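Anti-restriction endonuclease (Enterobacteria phage T4, PDB 3WX4) mimics DNA to inhibit DNA binding by the bacterial histone-like protein H-NS, and strongly inhibits the host McrA restriction endonuclease. Local coordinates at residues A[47-52]-A[61-66]; A[13-18]-A[76-81]. All coordinates share one frame; numbering follows the deposited sequence.

Contact 1 (A[47-52]-A[61-66]); sequences FLIGTY and FYVIPA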
# COMPACT_ATOMS: atom_id res chain seq x y z
N PHE A 47 -1.14 -0.62 4.49
CA PHE A 47 0.31 -0.65 4.54
C PHE A 47 0.82 -1.44 3.34
O PHE A 47 0.08 -2.22 2.74
CB PHE A 47 0.84 -1.26 5.86
CG PHE A 47 0.54 -2.72 6.04
CD1 PHE A 47 1.39 -3.71 5.51
CD2 PHE A 47 -0.54 -3.12 6.79
CE1 PHE A 47 1.14 -5.04 5.74
CE2 PHE A 47 -0.80 -4.49 7.03
CZ PHE A 47 0.05 -5.46 6.49
N LEU A 48 2.06 -1.16 2.96
CA LEU A 48 2.71 -1.89 1.84
C LEU A 48 3.77 -2.73 2.51
O LEU A 48 4.35 -2.34 3.54
CB LEU A 48 3.40 -0.92 0.89
CG LEU A 48 2.51 -0.00 0.06
CD1 LEU A 48 3.41 1.04 -0.66
CD2 LEU A 48 1.71 -0.84 -0.97
N ILE A 49 4.07 -3.91 1.94
CA ILE A 49 5.13 -4.72 2.52
C ILE A 49 5.76 -5.46 1.35
O ILE A 49 5.10 -5.71 0.32
CB ILE A 49 4.59 -5.73 3.52
CG1 ILE A 49 5.75 -6.50 4.15
CG2 ILE A 49 3.55 -6.65 2.86
CD1 ILE A 49 5.32 -7.48 5.20
N GLY A 50 7.05 -5.77 1.47
CA GLY A 50 7.68 -6.49 0.37
C GLY A 50 9.05 -6.98 0.81
O GLY A 50 9.63 -6.52 1.82
N THR A 51 9.59 -7.93 0.05
CA THR A 51 10.92 -8.43 0.36
C THR A 51 11.90 -7.49 -0.34
O THR A 51 11.52 -6.67 -1.18
CB THR A 51 11.10 -9.85 -0.27
OG1 THR A 51 10.72 -9.77 -1.64
CG2 THR A 51 10.17 -10.82 0.38
N TYR A 52 13.16 -7.63 0.03
CA TYR A 52 14.26 -6.89 -0.59
C TYR A 52 14.92 -7.82 -1.64
O TYR A 52 14.83 -9.03 -1.51
CB TYR A 52 15.31 -6.57 0.44
CG TYR A 52 14.88 -5.46 1.35
CD1 TYR A 52 14.98 -4.11 0.97
CD2 TYR A 52 14.37 -5.75 2.60
CE1 TYR A 52 14.57 -3.07 1.84
CE2 TYR A 52 13.97 -4.73 3.46
CZ TYR A 52 14.07 -3.41 3.08
OH TYR A 52 13.69 -2.44 3.98
N PHE A 61 11.78 -7.35 5.69
CA PHE A 61 10.70 -6.81 4.83
C PHE A 61 10.67 -5.31 4.90
O PHE A 61 10.98 -4.76 5.97
CB PHE A 61 9.36 -7.35 5.32
CG PHE A 61 9.25 -8.81 5.16
CD1 PHE A 61 8.66 -9.34 4.02
CD2 PHE A 61 9.87 -9.67 6.07
CE1 PHE A 61 8.69 -10.71 3.78
CE2 PHE A 61 9.92 -11.05 5.86
CZ PHE A 61 9.33 -11.58 4.69
N TYR A 62 10.36 -4.63 3.80
CA TYR A 62 10.22 -3.18 3.92
C TYR A 62 8.76 -3.04 4.32
O TYR A 62 7.93 -3.90 3.97
CB TYR A 62 10.52 -2.41 2.62
CG TYR A 62 9.66 -2.74 1.41
CD1 TYR A 62 8.35 -2.30 1.32
CD2 TYR A 62 10.18 -3.50 0.35
CE1 TYR A 62 7.56 -2.59 0.21
CE2 TYR A 62 9.41 -3.83 -0.77
CZ TYR A 62 8.09 -3.36 -0.84
OH TYR A 62 7.25 -3.65 -1.88
N VAL A 63 8.43 -2.00 5.10
CA VAL A 63 7.05 -1.82 5.56
C VAL A 63 6.77 -0.31 5.49
O VAL A 63 7.59 0.49 5.99
CB VAL A 63 6.87 -2.30 7.01
CG1 VAL A 63 5.46 -2.06 7.47
CG2 VAL A 63 7.14 -3.78 7.11
N ILE A 64 5.70 0.06 4.80
CA ILE A 64 5.29 1.45 4.66
C ILE A 64 3.82 1.55 5.05
O ILE A 64 2.93 1.11 4.30
CB ILE A 64 5.47 1.96 3.21
CG1 ILE A 64 6.92 1.78 2.77
CG2 ILE A 64 5.18 3.51 3.14
CD1 ILE A 64 7.10 1.84 1.25
N PRO A 65 3.54 2.12 6.23
CA PRO A 65 2.17 2.28 6.74
C PRO A 65 1.54 3.48 6.07
O PRO A 65 2.25 4.42 5.68
CB PRO A 65 2.39 2.50 8.25
CG PRO A 65 3.64 3.32 8.25
CD PRO A 65 4.53 2.60 7.21
N ALA A 66 0.22 3.43 5.87
CA ALA A 66 -0.49 4.55 5.23
C ALA A 66 -0.52 5.69 6.27
O ALA A 66 -0.37 5.42 7.45
CB ALA A 66 -1.94 4.15 4.86
O HOH W 1 4.71 -3.37 -1.57

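Contact 2 (A[13-18]-A[76-81]); sequences FKIDIL and KTIMIY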
# COMPACT_ATOMS: atom_id res chain seq x y z
N PHE A 13 11.72 -4.33 8.70
CA PHE A 13 11.29 -5.20 9.78
C PHE A 13 11.98 -6.55 9.58
O PHE A 13 11.82 -7.16 8.53
CB PHE A 13 9.76 -5.37 9.68
CG PHE A 13 9.17 -6.14 10.82
CD1 PHE A 13 8.30 -7.20 10.57
CD2 PHE A 13 9.48 -5.80 12.14
CE1 PHE A 13 7.72 -7.92 11.61
CE2 PHE A 13 8.91 -6.50 13.21
CZ PHE A 13 8.02 -7.58 12.96
N LYS A 14 12.75 -7.00 10.57
CA LYS A 14 13.43 -8.29 10.48
C LYS A 14 12.58 -9.33 11.13
O LYS A 14 12.13 -9.16 12.26
CB LYS A 14 14.77 -8.24 11.19
CG LYS A 14 15.59 -9.54 11.20
CD LYS A 14 17.02 -9.17 11.70
CE LYS A 14 17.77 -10.37 12.17
NZ LYS A 14 18.97 -9.95 12.91
N ILE A 15 12.31 -10.42 10.42
CA ILE A 15 11.51 -11.45 11.00
C ILE A 15 12.48 -12.58 11.19
O ILE A 15 12.81 -13.33 10.25
CB ILE A 15 10.32 -11.81 10.08
CG1 ILE A 15 9.46 -10.57 9.87
CG2 ILE A 15 9.49 -12.89 10.71
CD1 ILE A 15 8.25 -10.79 8.95
N ASP A 16 12.99 -12.68 12.42
CA ASP A 16 13.98 -13.72 12.73
C ASP A 16 13.68 -15.17 12.27
O ASP A 16 14.54 -15.83 11.65
CB ASP A 16 14.21 -13.78 14.25
CG ASP A 16 14.79 -12.46 14.84
OD1 ASP A 16 15.32 -11.56 14.10
OD2 ASP A 16 14.73 -12.35 16.10
N ILE A 17 12.49 -15.68 12.60
CA ILE A 17 12.21 -17.06 12.24
C ILE A 17 12.22 -17.28 10.71
O ILE A 17 12.54 -18.38 10.25
CB ILE A 17 10.90 -17.57 12.86
CG1 ILE A 17 10.94 -19.08 12.92
CG2 ILE A 17 9.66 -17.10 12.06
CD1 ILE A 17 9.87 -19.72 13.86
N LEU A 18 11.89 -16.23 9.94
CA LEU A 18 11.89 -16.39 8.46
C LEU A 18 13.30 -16.33 7.96
O LEU A 18 13.65 -17.05 7.00
CB LEU A 18 11.05 -15.32 7.75
CG LEU A 18 9.54 -15.65 7.77
CD1 LEU A 18 8.75 -14.39 7.30
CD2 LEU A 18 9.21 -16.92 6.89
N LYS A 76 2.11 -6.22 14.37
CA LYS A 76 1.36 -7.25 15.04
C LYS A 76 0.61 -8.07 14.03
O LYS A 76 0.47 -9.28 14.16
CB LYS A 76 0.33 -6.65 16.01
CG LYS A 76 0.81 -6.37 17.42
CD LYS A 76 -0.43 -5.92 18.26
CE LYS A 76 -0.09 -5.61 19.73
NZ LYS A 76 -1.34 -5.10 20.46
N THR A 77 0.05 -7.38 13.04
CA THR A 77 -0.71 -8.06 12.02
C THR A 77 0.24 -9.00 11.23
O THR A 77 -0.08 -10.15 10.97
CB THR A 77 -1.35 -7.05 11.06
OG1 THR A 77 -2.27 -6.23 11.78
CG2 THR A 77 -2.13 -7.77 9.93
N ILE A 78 1.39 -8.47 10.85
CA ILE A 78 2.35 -9.30 10.09
C ILE A 78 2.68 -10.56 10.91
O ILE A 78 2.59 -11.68 10.40
CB ILE A 78 3.63 -8.50 9.81
CG1 ILE A 78 3.34 -7.36 8.82
CG2 ILE A 78 4.75 -9.44 9.22
CD1 ILE A 78 4.47 -6.36 8.77
N MET A 79 2.99 -10.40 12.19
CA MET A 79 3.34 -11.56 12.99
C MET A 79 2.23 -12.55 13.15
O MET A 79 2.49 -13.75 13.20
CB MET A 79 3.90 -11.16 14.35
CG MET A 79 5.17 -10.33 14.23
SD MET A 79 6.45 -11.28 13.19
CE MET A 79 6.49 -12.81 14.12
N ILE A 80 0.98 -12.10 13.21
CA ILE A 80 -0.12 -13.06 13.30
C ILE A 80 -0.09 -13.99 12.08
O ILE A 80 -0.26 -15.21 12.18
CB ILE A 80 -1.51 -12.34 13.36
CG1 ILE A 80 -1.75 -11.84 14.79
CG2 ILE A 80 -2.62 -13.30 12.95
CD1 ILE A 80 -2.79 -10.69 14.90
N TYR A 81 0.10 -13.41 10.91
CA TYR A 81 0.17 -14.21 9.68
C TYR A 81 1.40 -15.10 9.71
O TYR A 81 1.31 -16.25 9.35
CB TYR A 81 0.25 -13.30 8.46
CG TYR A 81 -1.08 -12.70 8.10
CD1 TYR A 81 -1.82 -13.18 7.02
CD2 TYR A 81 -1.57 -11.60 8.81
CE1 TYR A 81 -3.02 -12.57 6.63
CE2 TYR A 81 -2.76 -10.98 8.45
CZ TYR A 81 -3.48 -11.46 7.35
OH TYR A 81 -4.63 -10.82 6.95

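Contact 1 (A[47-52]-A[61-66])
The carbonyl oxygen of G50 is gripped twice by the facing strand. Y62 N donates to G50 O over 2.8 Å, lying in the carbonyl plane at a C=O...N angle of 158°, while F61 CA adds a C-H...O contact to G50 O at 3.2 Å. G50 N donates back to Y62 O, and L48 and I64 form a second reciprocal pair, so strands 47-51 and 60-65 make an antiparallel hairpin. Between the two hydrogen-bonded pairs, I49 faces V63 in a non-hydrogen-bonded pair. Y62 CG sits between the backbone N and carbonyl carbon (chi1 59°), and the ring lies with one face on G50. G50 CA makes a CH-pi contact 3.6 Å from the Y62 ring centroid, 25° off the normal, and G50 N also lies over the ring centre. At the ring tip, a water 2.6 Å from Y62 OH donates to I49 O at 3.0 Å, tying the phenol to the backbone of strand 47-51. The Y52 side chain crosses Y62 at a slant, its OH 3.4 Å from Y62 CB; that OH is hydrogen-bonded to T12 OG1. The face holding F47, I49 and V63 meets helix 71-84. I49 CG1 also packs 3.9 Å from F61 CB. L48 and I64, on the face shared with Y62, pack on L48 and I64 of the second subunit. Backbone bonds thus set the register, the side-chain-free G50 accommodates a flat-lying tyrosine, and side chains on its two faces join the hairpin to the helices and to the second subunit.

Contact 2 (A[13-18]-A[76-81])
M79, on helix 71-84, reaches across to F13 and I15 with a bent chain. Its CB stays on the helix side of the gap, and CG, anti to the carbonyl carbon (chi1 -61°), is the first atom to make contact, 4.2 Å from F13 CZ. A bend about CB-CG brings the sulfur beside the ring: M79 SD lies 3.9 Å from F13 CE1 and about as far from CZ. It stands 5.1 Å from the F13 ring centroid and 77° off the normal, a Met-aromatic contact made at the ring edge. There the sulfur meets the C-H rim rather than the pi cloud, an approach probably favoured by the slight positive charge of the ring hydrogens. M79 SD also passes 4.2 Å from I15 CG2. In the fold, helix 71-84 packs here on one face of the antiparallel sheet, at the point where strand 2-14 ends and helix 16-24 begins; I15 occupies the N-cap position, and its carbonyl accepts a weak bond from L18 N. I78, the residue before M79 on the helix, fills the other half of the contact. I78 CG2 touches F13 CE1 at 4.1 Å, again near the plane of the ring, and I15 CD1 at 3.8 Å. With chi2 extended (179°), I15 CD1 points on from CG1 to the I78 methyl. L75 and V63 also touch F13, and V82 adds to the packing on I15. The backbone of F13 pairs with F61, and an antiparallel ladder with a strand of the second subunit carries the sheet across the interface.

In the fold
Both contacts are buried, their centres about 12 Å apart, and they meet at neighbouring strands of one sheet. Contact 1 joins strand to strand within the hairpin and depends on backbone hydrogen bonds; contact 2 joins the end of strand 2-14 and the N-cap residue I15 to helix 71-84 through apolar side chains, with no hydrogen bond across it. F61 links them: F61 N probably bonds to F13 O at 2.8 Å, and its ring packs on I15 and L18. I49 CD1 also lies 3.8 Å from I78 CD1, so helix 71-84 touches both. Along the chain, 47-66 is nested within the loop closed by contact 2. Each contact also reaches the second subunit.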